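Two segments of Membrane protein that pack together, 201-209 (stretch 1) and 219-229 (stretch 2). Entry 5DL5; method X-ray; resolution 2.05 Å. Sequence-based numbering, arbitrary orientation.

Stretch 1 (201-209) DNLNASYYG
Stretch 2 219-229: HYANVNFKQPL

Strands 203-209 and 219-229 run antiparallel, their axes 178° apart and 4.6 Å at closest approach; the two stretches bury 758 Å² between them, both sides summed. Register is fixed by L203 opposite F225, A205 opposite V223, Y207 opposite A221 and G209 opposite H219 as non-hydrogen-bonded pairs (CA-CA 4.3 to 4.6 Å), alternating with the hydrogen-bonded pairs N204-N224, S206-N222 and Y208-Y220 (5.1 to 5.4 Å). Phi of -122 to -153° and psi of 118 to 164° keep both strands extended through these pairs.

N202 has the most covered area, 100 Å², although it precedes the strand (phi/psi -91/-19, chi1 m). K226 N donates to N202 O at 2.7 Å and 172°, nearly linear, and the same oxygen accepts a CA-H contact from F225 CA at 3.3 Å. The CA-to-CB bond of N202 points sideways, and its side chain packs against P228.

Y220, covered over 69 Å², is buried. Y220 N donates to Y208 O, and Y208 N to Y220 O, each at 2.9 Å. With chi1 t on Y220 and m on Y208, the rings meet at 4.0 Å between Y220 CD2 and Y208 CD1; S206 OG lies at the edge of the Y220 ring, 3.9 Å from Y220 CE2.

S206 (chi1 p) and N222 (chi1 t) share this face. S206 N donates to N222 O at 2.8 Å, and N222 N to S206 O at 2.9 Å. A water donates to N222 OD1 at 2.7 Å, is hydrogen-bonded to S206 OG at 3.1 Å, and donates weakly to N204 OD1 at 3.4 Å. The S206 hydroxyl and the N204 and N222 amide oxygens suit this place because each can bind the one water that bridges the strands.

The other face is more apolar: L203 CD1 meets V223 CG2 at 3.9 Å, and L203 CB lies 4.0 Å from F225 CD1, at the edge of that ring. G209 leaves room for the H219 ring, G209 CA to H219 CD2 being 3.8 Å.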

# COMPACT_ATOMS: atom_id res chain seq x y z
N ASP A 201 3.22 -19.22 -17.56
CA ASP A 201 3.79 -17.86 -17.53
C ASP A 201 2.75 -16.79 -17.86
O ASP A 201 2.98 -15.69 -17.53
CB ASP A 201 5.14 -17.73 -18.30
CG ASP A 201 5.06 -18.28 -19.58
OD1 ASP A 201 3.91 -18.31 -19.98
OD2 ASP A 201 6.08 -18.74 -20.16
N ASN A 202 1.60 -17.13 -18.44
CA ASN A 202 0.60 -16.14 -18.68
C ASN A 202 -0.47 -15.94 -17.55
O ASN A 202 -1.19 -14.96 -17.59
CB ASN A 202 -0.11 -16.46 -19.91
CG ASN A 202 0.77 -16.34 -21.15
OD1 ASN A 202 1.88 -15.83 -21.11
ND2 ASN A 202 0.27 -16.83 -22.21
N LEU A 203 -0.63 -16.92 -16.66
CA LEU A 203 -1.74 -16.94 -15.71
C LEU A 203 -1.34 -17.19 -14.24
O LEU A 203 -0.55 -18.15 -13.92
CB LEU A 203 -2.75 -17.99 -16.15
CG LEU A 203 -3.90 -18.36 -15.24
CD1 LEU A 203 -4.90 -17.26 -15.28
CD2 LEU A 203 -4.55 -19.73 -15.55
N ASN A 204 -1.80 -16.29 -13.37
CA ASN A 204 -1.69 -16.57 -11.98
C ASN A 204 -2.85 -16.05 -11.18
O ASN A 204 -3.67 -15.26 -11.66
CB ASN A 204 -0.40 -16.04 -11.50
CG ASN A 204 -0.27 -14.63 -11.78
OD1 ASN A 204 -0.93 -13.88 -11.18
ND2 ASN A 204 0.58 -14.27 -12.72
N ALA A 205 -2.96 -16.55 -9.98
CA ALA A 205 -4.08 -16.24 -9.14
C ALA A 205 -3.67 -16.28 -7.66
O ALA A 205 -2.60 -16.83 -7.31
CB ALA A 205 -5.20 -17.22 -9.34
N SER A 206 -4.47 -15.60 -6.85
CA SER A 206 -4.26 -15.57 -5.37
C SER A 206 -5.47 -15.35 -4.56
O SER A 206 -6.45 -14.86 -5.03
CB SER A 206 -3.21 -14.61 -5.03
OG SER A 206 -3.55 -13.35 -5.29
N TYR A 207 -5.43 -15.81 -3.31
CA TYR A 207 -6.56 -15.74 -2.40
C TYR A 207 -5.95 -15.65 -0.99
O TYR A 207 -5.06 -16.47 -0.62
CB TYR A 207 -7.35 -17.05 -2.63
CG TYR A 207 -8.61 -17.26 -1.92
CD1 TYR A 207 -9.46 -16.19 -1.63
CD2 TYR A 207 -9.08 -18.55 -1.68
CE1 TYR A 207 -10.64 -16.36 -0.98
CE2 TYR A 207 -10.33 -18.77 -1.08
CZ TYR A 207 -11.12 -17.67 -0.76
OH TYR A 207 -12.33 -17.79 -0.14
N TYR A 208 -6.34 -14.63 -0.27
CA TYR A 208 -5.80 -14.37 1.05
C TYR A 208 -6.98 -14.03 1.98
O TYR A 208 -7.99 -13.52 1.55
CB TYR A 208 -4.87 -13.12 1.02
CG TYR A 208 -3.58 -13.32 0.33
CD1 TYR A 208 -3.48 -13.06 -1.01
CD2 TYR A 208 -2.48 -13.78 1.01
CE1 TYR A 208 -2.27 -13.29 -1.71
CE2 TYR A 208 -1.25 -14.01 0.37
CZ TYR A 208 -1.17 -13.74 -1.00
OH TYR A 208 -0.03 -13.95 -1.71
N GLY A 209 -6.78 -14.28 3.26
CA GLY A 209 -7.72 -14.02 4.33
C GLY A 209 -7.06 -13.28 5.49
O GLY A 209 -5.83 -13.49 5.80
N HIS A 219 -11.30 -10.87 3.00
CA HIS A 219 -10.76 -11.77 2.02
C HIS A 219 -10.42 -11.04 0.74
O HIS A 219 -11.12 -10.08 0.39
CB HIS A 219 -11.75 -12.93 1.80
CG HIS A 219 -12.01 -13.73 3.05
ND1 HIS A 219 -13.03 -13.43 3.94
CD2 HIS A 219 -11.34 -14.78 3.60
CE1 HIS A 219 -13.00 -14.27 4.95
NE2 HIS A 219 -11.98 -15.09 4.77
N TYR A 220 -9.42 -11.52 0.02
CA TYR A 220 -8.96 -10.91 -1.24
C TYR A 220 -8.77 -12.08 -2.20
O TYR A 220 -8.27 -13.14 -1.82
CB TYR A 220 -7.62 -10.20 -1.07
CG TYR A 220 -6.91 -9.73 -2.36
CD1 TYR A 220 -7.23 -8.52 -2.96
CD2 TYR A 220 -5.95 -10.50 -2.93
CE1 TYR A 220 -6.61 -8.10 -4.08
CE2 TYR A 220 -5.35 -10.11 -4.12
CZ TYR A 220 -5.64 -8.88 -4.61
OH TYR A 220 -5.06 -8.44 -5.73
N ALA A 221 -9.12 -11.86 -3.46
CA ALA A 221 -8.82 -12.81 -4.54
C ALA A 221 -8.30 -12.00 -5.75
O ALA A 221 -8.75 -10.89 -6.00
CB ALA A 221 -10.13 -13.53 -4.96
N ASN A 222 -7.46 -12.62 -6.55
CA ASN A 222 -6.99 -12.01 -7.81
C ASN A 222 -6.77 -13.11 -8.83
O ASN A 222 -6.34 -14.25 -8.52
CB ASN A 222 -5.70 -11.24 -7.59
CG ASN A 222 -5.03 -10.79 -8.90
OD1 ASN A 222 -4.14 -11.43 -9.39
ND2 ASN A 222 -5.42 -9.67 -9.41
N VAL A 223 -7.07 -12.75 -10.07
CA VAL A 223 -6.61 -13.51 -11.22
C VAL A 223 -6.05 -12.52 -12.28
O VAL A 223 -6.64 -11.45 -12.52
CB VAL A 223 -7.69 -14.48 -11.68
CG1 VAL A 223 -8.92 -13.76 -12.22
CG2 VAL A 223 -7.17 -15.29 -12.86
N ASN A 224 -4.98 -12.93 -12.92
CA ASN A 224 -4.20 -12.14 -13.78
C ASN A 224 -3.79 -13.02 -14.95
O ASN A 224 -3.25 -14.09 -14.79
CB ASN A 224 -3.04 -11.43 -13.03
CG ASN A 224 -2.36 -10.43 -13.90
OD1 ASN A 224 -1.58 -10.79 -14.80
ND2 ASN A 224 -2.75 -9.15 -13.75
N PHE A 225 -4.18 -12.58 -16.17
CA PHE A 225 -4.03 -13.36 -17.39
C PHE A 225 -3.43 -12.43 -18.46
O PHE A 225 -3.99 -11.41 -18.79
CB PHE A 225 -5.32 -13.99 -17.91
CG PHE A 225 -5.12 -14.79 -19.19
CD1 PHE A 225 -4.30 -15.90 -19.21
CD2 PHE A 225 -5.65 -14.38 -20.36
CE1 PHE A 225 -4.03 -16.60 -20.39
CE2 PHE A 225 -5.42 -15.08 -21.56
CZ PHE A 225 -4.60 -16.18 -21.56
N LYS A 226 -2.24 -12.79 -18.91
CA LYS A 226 -1.58 -12.15 -19.99
C LYS A 226 -1.68 -12.93 -21.27
O LYS A 226 -1.24 -14.06 -21.35
CB LYS A 226 -0.13 -12.02 -19.69
CG LYS A 226 0.61 -11.37 -20.87
CD LYS A 226 2.04 -11.10 -20.44
CE LYS A 226 2.87 -10.65 -21.63
NZ LYS A 226 4.28 -10.55 -21.13
N GLN A 227 -2.13 -12.23 -22.32
CA GLN A 227 -2.41 -12.79 -23.60
C GLN A 227 -1.50 -12.17 -24.71
O GLN A 227 -1.70 -11.04 -25.14
CB GLN A 227 -3.89 -12.54 -23.82
CG GLN A 227 -4.57 -13.72 -24.47
CD GLN A 227 -4.29 -13.69 -25.88
OE1 GLN A 227 -4.24 -12.61 -26.40
NE2 GLN A 227 -4.01 -14.82 -26.49
N PRO A 228 -0.46 -12.90 -25.11
CA PRO A 228 0.50 -12.48 -26.14
C PRO A 228 -0.17 -12.15 -27.43
O PRO A 228 -1.14 -12.81 -27.76
CB PRO A 228 1.34 -13.75 -26.36
CG PRO A 228 1.29 -14.44 -25.05
CD PRO A 228 -0.11 -14.22 -24.56
N LEU A 229 0.29 -11.09 -28.09
CA LEU A 229 -0.22 -10.64 -29.38
C LEU A 229 1.02 -10.47 -30.29
O LEU A 229 2.16 -10.49 -29.79
CB LEU A 229 -0.95 -9.28 -29.21
CG LEU A 229 -2.27 -9.20 -28.42
CD1 LEU A 229 -2.79 -7.78 -28.37
CD2 LEU A 229 -3.29 -10.05 -29.13
O HOH W 1 -2.53 -13.30 -8.18